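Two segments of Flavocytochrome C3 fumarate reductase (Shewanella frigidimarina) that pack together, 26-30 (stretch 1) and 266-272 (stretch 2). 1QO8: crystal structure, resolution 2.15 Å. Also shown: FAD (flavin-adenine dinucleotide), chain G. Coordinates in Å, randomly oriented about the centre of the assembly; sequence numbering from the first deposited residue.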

# COMPACT_ATOMS: atom_id res chain seq x y z
N THR A 26 -3.37 31.07 23.47
CA THR A 26 -2.54 30.44 22.48
C THR A 26 -2.78 28.91 22.35
O THR A 26 -3.39 28.25 23.19
CB THR A 26 -1.04 30.63 22.76
OG1 THR A 26 -0.74 29.96 24.02
CG2 THR A 26 -0.77 32.14 22.89
N ASP A 27 -2.40 28.39 21.19
CA ASP A 27 -2.57 26.94 20.91
C ASP A 27 -1.99 26.08 22.02
O ASP A 27 -2.73 25.22 22.49
CB ASP A 27 -2.00 26.63 19.52
CG ASP A 27 -2.97 27.28 18.51
OD1 ASP A 27 -4.19 27.36 18.67
OD2 ASP A 27 -2.42 27.66 17.47
N SER A 28 -0.79 26.42 22.50
CA SER A 28 -0.14 25.69 23.54
C SER A 28 -0.71 26.06 24.91
O SER A 28 -0.20 25.44 25.86
CB SER A 28 1.37 25.80 23.60
OG SER A 28 2.01 25.71 22.37
N GLU A 29 -1.70 26.93 25.09
CA GLU A 29 -2.20 27.32 26.42
C GLU A 29 -1.17 27.68 27.45
O GLU A 29 -1.22 27.42 28.68
CB GLU A 29 -3.21 26.26 26.90
CG GLU A 29 -4.26 25.95 25.80
CD GLU A 29 -5.21 24.84 26.15
OE1 GLU A 29 -5.08 24.13 27.20
OE2 GLU A 29 -6.22 24.57 25.45
N THR A 30 -0.10 28.32 27.02
CA THR A 30 1.10 28.58 27.79
C THR A 30 0.82 29.41 29.02
O THR A 30 0.89 29.01 30.19
CB THR A 30 2.11 29.30 26.84
OG1 THR A 30 2.23 28.41 25.70
CG2 THR A 30 3.48 29.47 27.45
N ASP A 266 10.78 26.09 21.59
CA ASP A 266 9.61 25.68 22.35
C ASP A 266 8.71 24.81 21.47
O ASP A 266 8.42 25.25 20.34
CB ASP A 266 8.91 26.90 22.93
CG ASP A 266 9.80 27.54 24.01
OD1 ASP A 266 10.89 26.97 24.35
OD2 ASP A 266 9.40 28.62 24.51
N THR A 267 8.16 23.70 21.92
CA THR A 267 7.16 23.05 21.09
C THR A 267 5.84 23.81 21.00
O THR A 267 5.27 24.20 22.03
CB THR A 267 6.99 21.61 21.59
OG1 THR A 267 5.81 20.96 21.02
CG2 THR A 267 6.87 21.80 23.06
N ARG A 268 5.25 23.96 19.81
CA ARG A 268 3.87 24.45 19.76
C ARG A 268 2.94 23.26 19.87
O ARG A 268 2.83 22.53 18.89
CB ARG A 268 3.66 25.17 18.44
CG ARG A 268 2.83 26.36 18.16
CD ARG A 268 3.12 27.03 16.77
NE ARG A 268 4.23 27.98 16.84
CZ ARG A 268 4.32 29.02 15.96
NH1 ARG A 268 3.40 29.13 15.00
NH2 ARG A 268 5.28 29.93 16.02
N LEU A 269 2.15 23.14 20.89
CA LEU A 269 1.26 22.07 21.22
C LEU A 269 -0.09 22.34 20.61
O LEU A 269 -0.41 23.44 20.12
CB LEU A 269 1.25 21.96 22.76
CG LEU A 269 2.61 21.51 23.40
CD1 LEU A 269 2.61 21.70 24.90
CD2 LEU A 269 2.91 20.10 22.96
N ASN A 270 -0.93 21.32 20.62
CA ASN A 270 -2.30 21.31 20.08
C ASN A 270 -2.30 22.03 18.71
O ASN A 270 -3.26 22.73 18.37
CB ASN A 270 -3.26 21.92 21.06
CG ASN A 270 -3.03 21.48 22.49
OD1 ASN A 270 -3.25 20.29 22.86
ND2 ASN A 270 -2.65 22.43 23.39
N SER A 271 -1.33 21.71 17.87
CA SER A 271 -1.13 22.23 16.52
C SER A 271 -0.92 21.05 15.55
O SER A 271 0.18 20.50 15.44
CB SER A 271 0.18 23.06 16.56
OG SER A 271 -0.11 24.08 17.53
N ARG A 272 -1.99 20.67 14.89
CA ARG A 272 -1.97 19.62 13.90
C ARG A 272 -1.72 20.12 12.47
O ARG A 272 -2.48 20.95 11.88
CB ARG A 272 -3.31 18.87 13.94
CG ARG A 272 -3.29 17.73 12.92
CD ARG A 272 -4.61 16.98 13.14
NE ARG A 272 -4.48 15.68 12.53
CZ ARG A 272 -5.53 14.89 12.26
NH1 ARG A 272 -6.76 15.26 12.58
NH2 ARG A 272 -5.29 13.72 11.68
PA FAD G . 6.53 9.28 17.89
O1A FAD G . 7.34 9.17 19.15
O2A FAD G . 5.31 8.71 17.80
O5B FAD G . 6.10 10.79 17.93
C5B FAD G . 5.42 11.47 16.80
C4B FAD G . 4.93 12.91 17.31
O4B FAD G . 4.27 13.50 16.09
C3B FAD G . 3.74 12.78 18.32
O3B FAD G . 3.87 13.29 19.57
C2B FAD G . 2.45 13.06 17.46
O2B FAD G . 1.36 13.67 18.19
C1B FAD G . 2.99 14.09 16.55
N9A FAD G . 2.24 14.22 15.30
C8A FAD G . 1.64 13.23 14.56
N7A FAD G . 0.94 13.70 13.56
C5A FAD G . 1.08 15.08 13.63
C6A FAD G . 0.50 16.18 12.87
N6A FAD G . -0.31 16.03 11.85
N1A FAD G . 0.92 17.42 13.25
C2A FAD G . 1.69 17.64 14.37
N3A FAD G . 2.26 16.69 15.13
C4A FAD G . 1.89 15.45 14.72
N1 FAD G . 11.33 0.72 19.85
C2 FAD G . 12.57 0.52 20.22
O2 FAD G . 13.55 0.52 19.55
N3 FAD G . 12.92 0.25 21.58
C4 FAD G . 11.86 0.24 22.48
O4 FAD G . 12.08 -0.03 23.63
C4X FAD G . 10.49 0.41 22.02
N5 FAD G . 9.47 0.32 22.89
C5X FAD G . 8.20 0.56 22.50
C6 FAD G . 7.19 0.47 23.47
C7 FAD G . 5.88 0.71 23.10
C7M FAD G . 4.75 0.64 24.07
C8 FAD G . 5.61 1.08 21.74
C8M FAD G . 4.20 1.42 21.34
C9 FAD G . 6.60 1.20 20.80
C9A FAD G . 7.91 0.95 21.14
N10 FAD G . 9.01 1.00 20.25
C10 FAD G . 10.26 0.74 20.65
C1' FAD G . 8.88 1.73 18.95
C2' FAD G . 9.52 3.15 19.08
O2' FAD G . 9.08 3.55 20.43
C3' FAD G . 8.70 4.06 18.13
O3' FAD G . 8.78 3.59 16.78
C4' FAD G . 9.52 5.38 17.96
O4' FAD G . 9.46 5.99 19.29
C5' FAD G . 8.67 6.29 17.00
O5' FAD G . 9.31 7.70 17.20
P FAD G . 8.91 8.91 16.34
O1P FAD G . 9.79 10.04 16.84
O2P FAD G . 9.00 8.44 15.03
O3P FAD G . 7.49 9.05 16.60
O HOH W 1 -0.46 26.58 16.48

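Read for its rules, this contact is a small polar one: two short segments more than two hundred residues apart in sequence bury 248 Å² between them, and two hydrogen bonds, each pairing a side chain with backbone, join them directly. Stretch 1 offers a compact knuckle, a type I turn from Thr26 to Glu29 closed by the backbone bond from Glu29 N to Thr26 O at 2.9 Å. Stretch 2 passes along Asp27 and Ser28, the two middle residues of that turn.

Asp266 begins the walk out of reach, and Thr267 barely takes part; its carbonyl O lies 3.6 Å from Ser28 OG. Arg268 contributes mainly backbone, its CA 3.4 Å from Ser28 OG, while its guanidinium finds hydrogen bonds elsewhere in the structure.

The first firm link comes at Leu269. Its backbone N donates to Ser28 OG over 3.0 Å, with an angle of 164° at the hydrogen, so the bond is nearly straight. Ser28 sits in the m rotamer, and its CB points sideways to stretch 2; the short side chain nevertheless reaches the amide because the backbones run close here, the CA atoms of Ser28 and Leu269 being 4.5 Å apart. The Leu269 side chain makes a looser approach, with CB 3.8 Å from Ser28 OG.

Asn270 supplies the second link, in the reverse sense: now stretch 2 gives the side chain and stretch 1 the backbone. Its CB points toward the turn, and ND2 donates to Asp27 O at 2.9 Å and 163°. The residue has positive phi and psi, 43° and 45°, a backbone conformation that asparagine tolerates better than most residues. The same amide nitrogen passes 4.1 Å from Ser28 CA and lies 4.5 Å from Glu29 CD, so it sits close over the turn without a second bond across the contact.

Ser271, where a strand begins, turns its hydroxyl to local work. OG donates to Leu269 O at 2.7 Å, tying the bend around Asn270, and accepts from a water at 2.7 Å from OG. That water also donates to Asp27 OD2, 2.4 Å from its oxygen, a very short distance, and so bridges the stretches where Asp27 CB and Ser271 OG stand 3.7 Å apart.

Arg272 leaves the turn altogether and meets the cofactor: its CG is 3.6 Å from FAD N6A, which lies at the edge of the guanidinium, near its plane. Just before it, Ser271 O comes within 3.4 Å of FAD C2A.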